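Local coordinates for protein DNA endonuclease I-HmuI (Bacillus phage SPO1, PDB 1U3E) that probably cuts DNA as an HNH homing endonuclease that promotes intron homing, binding its target through a helix-turn-helix domain, at residues D[121-134]-D[162-174]. Numbering follows the deposited sequence.
Sequences KPIIVISPDGIEKE and HHKGYTFRYKLNG. With EDO (1,2-ethanediol), chain O; nucleotides of chain B; nucleotides of chain A.
Above the ring of Tyr166, near its rim, lies Pro128 CD, which meets the ring obliquely at 4.3 Å from Tyr166 CD2, while the carbonyl oxygen of His163 lies at the ring's edge, in plane. Val125 CG1 reaches both aromatic rings, meeting Tyr166 CD2 at 3.6 Å and Phe168 CE2 at 3.7 Å; a chi1 of -171° turns this methyl away from the backbone N and toward the two rings, and Val125 and Phe168 run side by side on one face of the sheet. Leu147 touches the side chains of both Tyr166 and Phe168, and Leu145 of helix 138-145 packs on Val125. Ile124, on the opposite face, crosses Lys171 at an angle, its CD1 3.8 Å from Lys171 CG. Lys171 NZ forms a salt bridge to Glu134 OE2 (3.1 Å), approaching from 36° out of the carboxylate plane. The pairing is antiparallel, the strand directions 155° apart: Ile124 N donates to Arg169 O at 2.7 Å, Arg169 N returns a bond to Ile124 O, and Lys171 N reaches Pro122 O. DNA backbone flanks the sheet. The edge of the Tyr170 ring faces DT24 of chain A, with a weak bond from OH to OP2; Lys164 N binds OP2 of DG8 of chain B at 3.0 Å. Val125 and Lys133 exchange backbone bonds, making strand 123-126 the centre of a three-stranded antiparallel sheet, packed on helices of the NUMOD-like, helix-turn-helix DNA-binding domain.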
# COMPACT_ATOMS: atom_id res chain seq x y z
N LYS D 121 -19.03 10.81 10.84
CA LYS D 121 -19.81 9.86 11.58
C LYS D 121 -21.14 10.56 11.78
O LYS D 121 -21.19 11.65 12.34
CB LYS D 121 -19.17 9.58 12.94
CG LYS D 121 -17.88 8.80 12.87
CD LYS D 121 -17.13 8.92 14.17
CE LYS D 121 -15.93 8.00 14.22
NZ LYS D 121 -16.34 6.60 14.50
N PRO D 122 -22.24 9.95 11.28
CA PRO D 122 -23.58 10.51 11.41
C PRO D 122 -23.97 10.52 12.87
O PRO D 122 -23.76 9.55 13.58
CB PRO D 122 -24.43 9.55 10.59
CG PRO D 122 -23.49 9.09 9.55
CD PRO D 122 -22.26 8.81 10.35
N ILE D 123 -24.54 11.62 13.32
CA ILE D 123 -24.94 11.75 14.71
C ILE D 123 -26.40 12.13 14.79
O ILE D 123 -27.00 12.57 13.81
CB ILE D 123 -24.15 12.87 15.39
CG1 ILE D 123 -24.50 14.20 14.73
CG2 ILE D 123 -22.65 12.60 15.27
CD1 ILE D 123 -23.93 15.38 15.41
N ILE D 124 -26.97 11.98 15.98
CA ILE D 124 -28.36 12.34 16.19
C ILE D 124 -28.45 13.41 17.28
O ILE D 124 -27.91 13.26 18.37
CB ILE D 124 -29.20 11.11 16.58
CG1 ILE D 124 -29.36 10.20 15.36
CG2 ILE D 124 -30.56 11.51 17.06
CD1 ILE D 124 -30.01 8.89 15.68
N VAL D 125 -29.10 14.52 16.96
CA VAL D 125 -29.25 15.60 17.92
C VAL D 125 -30.60 15.50 18.61
O VAL D 125 -31.60 15.12 18.00
CB VAL D 125 -29.16 16.99 17.23
CG1 VAL D 125 -29.10 18.09 18.28
CG2 VAL D 125 -27.96 17.05 16.34
N ILE D 126 -30.63 15.83 19.90
CA ILE D 126 -31.87 15.81 20.65
C ILE D 126 -32.05 17.22 21.22
O ILE D 126 -31.22 17.68 21.99
CB ILE D 126 -31.86 14.79 21.80
CG1 ILE D 126 -31.86 13.37 21.26
CG2 ILE D 126 -33.08 14.96 22.68
CD1 ILE D 126 -30.58 12.98 20.66
N SER D 127 -33.12 17.89 20.81
CA SER D 127 -33.42 19.24 21.28
C SER D 127 -33.96 19.19 22.69
O SER D 127 -34.41 18.14 23.17
CB SER D 127 -34.46 19.91 20.39
OG SER D 127 -34.00 20.06 19.07
N PRO D 128 -33.92 20.33 23.39
CA PRO D 128 -34.42 20.39 24.77
C PRO D 128 -35.91 20.10 24.77
O PRO D 128 -36.45 19.62 25.77
CB PRO D 128 -34.11 21.83 25.17
CG PRO D 128 -32.88 22.15 24.36
CD PRO D 128 -33.25 21.59 23.03
N ASP D 129 -36.56 20.38 23.64
CA ASP D 129 -38.00 20.16 23.47
C ASP D 129 -38.32 18.71 23.14
O ASP D 129 -39.48 18.32 23.17
CB ASP D 129 -38.53 21.06 22.36
CG ASP D 129 -37.85 20.82 21.04
OD1 ASP D 129 -37.96 19.69 20.52
OD2 ASP D 129 -37.20 21.74 20.52
N GLY D 130 -37.30 17.92 22.82
CA GLY D 130 -37.52 16.51 22.53
C GLY D 130 -37.38 16.06 21.09
O GLY D 130 -37.22 14.87 20.82
N ILE D 131 -37.44 17.01 20.17
CA ILE D 131 -37.33 16.70 18.75
C ILE D 131 -35.91 16.31 18.37
O ILE D 131 -34.94 16.91 18.83
CB ILE D 131 -37.75 17.90 17.89
CG1 ILE D 131 -39.25 18.17 18.08
CG2 ILE D 131 -37.46 17.64 16.43
CD1 ILE D 131 -39.69 19.53 17.62
N GLU D 132 -35.79 15.29 17.53
CA GLU D 132 -34.47 14.86 17.11
C GLU D 132 -34.31 14.88 15.60
O GLU D 132 -35.28 14.68 14.87
CB GLU D 132 -34.17 13.46 17.66
CG GLU D 132 -35.38 12.69 18.13
CD GLU D 132 -35.14 12.01 19.47
OE1 GLU D 132 -34.25 11.14 19.56
OE2 GLU D 132 -35.85 12.36 20.45
N LYS D 133 -33.08 15.14 15.16
CA LYS D 133 -32.71 15.19 13.75
C LYS D 133 -31.34 14.55 13.60
O LYS D 133 -30.48 14.71 14.45
CB LYS D 133 -32.66 16.64 13.25
CG LYS D 133 -32.37 16.79 11.77
CD LYS D 133 -32.62 18.22 11.31
CE LYS D 133 -32.18 18.47 9.86
NZ LYS D 133 -32.89 17.62 8.86
N GLU D 134 -31.17 13.80 12.51
CA GLU D 134 -29.93 13.11 12.20
C GLU D 134 -29.11 13.98 11.26
O GLU D 134 -29.63 14.46 10.26
CB GLU D 134 -30.25 11.77 11.53
CG GLU D 134 -29.05 10.97 11.02
CD GLU D 134 -29.47 9.62 10.44
OE1 GLU D 134 -28.62 8.93 9.83
OE2 GLU D 134 -30.66 9.25 10.59
N HIS D 162 -24.48 16.86 28.34
CA HIS D 162 -25.16 17.74 27.38
C HIS D 162 -24.36 19.01 27.12
O HIS D 162 -23.35 19.31 27.77
CB HIS D 162 -26.50 18.19 27.93
CG HIS D 162 -26.36 18.99 29.18
ND1 HIS D 162 -27.41 19.59 29.84
CD2 HIS D 162 -25.25 19.26 29.91
CE1 HIS D 162 -26.96 20.19 30.93
NE2 HIS D 162 -25.65 20.00 30.99
N HIS D 163 -24.85 19.75 26.11
CA HIS D 163 -24.21 20.96 25.66
C HIS D 163 -25.20 21.91 25.03
O HIS D 163 -25.91 21.54 24.10
CB HIS D 163 -23.07 20.58 24.72
CG HIS D 163 -22.54 21.75 23.87
ND1 HIS D 163 -22.14 22.95 24.40
CD2 HIS D 163 -22.37 21.86 22.53
CE1 HIS D 163 -21.74 23.75 23.43
NE2 HIS D 163 -21.87 23.11 22.28
N LYS D 164 -25.22 23.14 25.53
CA LYS D 164 -26.14 24.15 25.04
C LYS D 164 -27.57 23.61 24.98
O LYS D 164 -28.32 23.91 24.05
CB LYS D 164 -25.71 24.66 23.66
CG LYS D 164 -24.55 25.64 23.71
CD LYS D 164 -24.20 26.13 22.31
CE LYS D 164 -23.01 27.05 22.32
NZ LYS D 164 -22.41 27.20 20.96
N GLY D 165 -27.93 22.81 25.98
CA GLY D 165 -29.29 22.30 26.08
C GLY D 165 -29.54 21.02 25.26
O GLY D 165 -30.48 20.27 25.57
N TYR D 166 -28.74 20.78 24.24
CA TYR D 166 -28.92 19.58 23.44
C TYR D 166 -28.07 18.47 24.03
O TYR D 166 -27.30 18.70 24.96
CB TYR D 166 -28.51 19.80 21.97
CG TYR D 166 -29.01 21.04 21.28
CD1 TYR D 166 -28.46 22.29 21.54
CD2 TYR D 166 -30.01 20.97 20.32
CE1 TYR D 166 -28.87 23.42 20.84
CE2 TYR D 166 -30.43 22.10 19.61
CZ TYR D 166 -29.85 23.31 19.86
OH TYR D 166 -30.22 24.42 19.16
N THR D 167 -28.23 17.30 23.48
CA THR D 167 -27.48 16.12 23.84
C THR D 167 -27.23 15.41 22.52
O THR D 167 -27.92 15.69 21.55
CB THR D 167 -28.20 15.23 24.86
OG1 THR D 167 -27.25 14.44 25.59
CG2 THR D 167 -29.17 14.30 24.15
N PHE D 168 -26.28 14.50 22.47
CA PHE D 168 -25.97 13.84 21.22
C PHE D 168 -25.71 12.37 21.37
O PHE D 168 -25.26 11.92 22.43
CB PHE D 168 -24.81 14.57 20.55
CG PHE D 168 -24.96 16.07 20.61
CD1 PHE D 168 -24.59 16.76 21.76
CD2 PHE D 168 -25.50 16.79 19.54
CE1 PHE D 168 -24.77 18.13 21.84
CE2 PHE D 168 -25.68 18.15 19.61
CZ PHE D 168 -25.32 18.84 20.76
N ARG D 169 -26.00 11.61 20.32
CA ARG D 169 -25.80 10.17 20.31
C ARG D 169 -25.52 9.77 18.87
O ARG D 169 -26.14 10.32 17.96
CB ARG D 169 -27.01 9.44 20.85
CG ARG D 169 -27.48 9.89 22.22
CD ARG D 169 -26.41 9.62 23.27
NE ARG D 169 -26.13 10.82 24.06
CZ ARG D 169 -26.63 11.07 25.27
NH1 ARG D 169 -27.44 10.20 25.83
NH2 ARG D 169 -26.33 12.19 25.91
N TYR D 170 -24.61 8.83 18.65
CA TYR D 170 -24.28 8.40 17.29
C TYR D 170 -25.40 7.64 16.61
O TYR D 170 -26.19 6.96 17.26
CB TYR D 170 -23.05 7.50 17.29
CG TYR D 170 -21.83 8.10 17.91
CD1 TYR D 170 -21.54 7.88 19.26
CD2 TYR D 170 -20.93 8.83 17.15
CE1 TYR D 170 -20.37 8.38 19.82
CE2 TYR D 170 -19.77 9.34 17.69
CZ TYR D 170 -19.49 9.10 19.02
OH TYR D 170 -18.29 9.55 19.54
N LYS D 171 -25.46 7.74 15.29
CA LYS D 171 -26.46 7.01 14.56
C LYS D 171 -25.78 5.69 14.23
O LYS D 171 -24.85 5.66 13.44
CB LYS D 171 -26.81 7.74 13.27
CG LYS D 171 -28.20 7.43 12.73
CD LYS D 171 -28.47 5.93 12.65
CE LYS D 171 -29.93 5.63 12.33
NZ LYS D 171 -30.35 6.18 11.00
N LEU D 172 -26.23 4.61 14.85
CA LEU D 172 -25.63 3.30 14.59
C LEU D 172 -26.29 2.64 13.39
O LEU D 172 -27.42 2.99 13.02
CB LEU D 172 -25.77 2.40 15.81
CG LEU D 172 -25.39 3.07 17.13
CD1 LEU D 172 -25.60 2.09 18.28
CD2 LEU D 172 -23.94 3.53 17.07
N ASN D 173 -25.60 1.68 12.78
CA ASN D 173 -26.11 0.98 11.61
C ASN D 173 -26.22 1.92 10.41
O ASN D 173 -27.11 2.78 10.35
CB ASN D 173 -27.47 0.34 11.92
CG ASN D 173 -28.11 -0.30 10.70
OD1 ASN D 173 -28.57 0.39 9.78
ND2 ASN D 173 -28.14 -1.63 10.67
N GLY D 174 -25.31 1.75 9.46
CA GLY D 174 -25.30 2.58 8.26
C GLY D 174 -23.90 2.81 7.71
O GLY D 174 -22.91 2.42 8.37
OXT GLY D 174 -23.79 3.40 6.61
C1 EDO O . -36.05 16.63 27.70
O1 EDO O . -36.95 17.65 27.16
C2 EDO O . -35.55 15.70 26.57
O2 EDO O . -36.69 15.03 25.95
P DG B 8 -23.42 25.61 27.97
OP1 DG B 8 -24.56 26.45 27.57
OP2 DG B 8 -23.45 24.16 27.66
O5' DG B 8 -22.10 26.23 27.37
C5' DG B 8 -21.75 27.56 27.70
C4' DG B 8 -20.52 28.01 26.96
O4' DG B 8 -19.33 27.54 27.64
C3' DG B 8 -20.44 27.41 25.55
O3' DG B 8 -19.72 28.33 24.71
C2' DG B 8 -19.65 26.14 25.79
C1' DG B 8 -18.65 26.62 26.83
N9 DG B 8 -17.96 25.63 27.65
C8 DG B 8 -18.42 24.41 28.06
N7 DG B 8 -17.51 23.69 28.67
C5 DG B 8 -16.39 24.51 28.69
C6 DG B 8 -15.09 24.26 29.20
O6 DG B 8 -14.65 23.25 29.76
N1 DG B 8 -14.25 25.35 29.02
C2 DG B 8 -14.61 26.52 28.42
N2 DG B 8 -13.64 27.46 28.35
N3 DG B 8 -15.82 26.77 27.93
C4 DG B 8 -16.65 25.72 28.09
P DG B 9 -19.57 28.05 23.13
OP1 DG B 9 -20.49 28.94 22.38
OP2 DG B 9 -19.58 26.59 22.88
O5' DG B 9 -18.09 28.57 22.88
C5' DG B 9 -17.10 28.22 23.80
C4' DG B 9 -15.87 29.07 23.62
O4' DG B 9 -14.92 28.57 24.58
C3' DG B 9 -15.18 28.94 22.27
O3' DG B 9 -14.43 30.14 21.98
C2' DG B 9 -14.29 27.73 22.47
C1' DG B 9 -13.93 27.79 23.95
N9 DG B 9 -13.98 26.47 24.57
C8 DG B 9 -15.07 25.64 24.63
N7 DG B 9 -14.83 24.52 25.24
C5 DG B 9 -13.50 24.61 25.62
C6 DG B 9 -12.68 23.69 26.31
O6 DG B 9 -12.97 22.56 26.74
N1 DG B 9 -11.39 24.19 26.49
C2 DG B 9 -10.95 25.41 26.05
N2 DG B 9 -9.66 25.69 26.32
N3 DG B 9 -11.70 26.28 25.39
C4 DG B 9 -12.96 25.81 25.22
P DT A 24 -15.49 10.85 17.30
OP1 DT A 24 -15.68 9.39 17.36
OP2 DT A 24 -16.65 11.76 17.47
O5' DT A 24 -14.41 11.24 18.39
C5' DT A 24 -13.42 12.16 18.07
C4' DT A 24 -12.19 11.90 18.89
O4' DT A 24 -11.25 12.91 18.49
C3' DT A 24 -12.46 12.14 20.37
O3' DT A 24 -11.69 11.29 21.23
C2' DT A 24 -12.18 13.61 20.53
C1' DT A 24 -11.08 13.87 19.52
N1 DT A 24 -11.13 15.21 18.92
C2 DT A 24 -10.00 15.97 18.99
O2 DT A 24 -8.95 15.56 19.47
N3 DT A 24 -10.12 17.24 18.48
C4 DT A 24 -11.25 17.80 17.91
O4 DT A 24 -11.21 18.96 17.49
C5 DT A 24 -12.40 16.93 17.84
C7 DT A 24 -13.66 17.46 17.23
C6 DT A 24 -12.28 15.69 18.33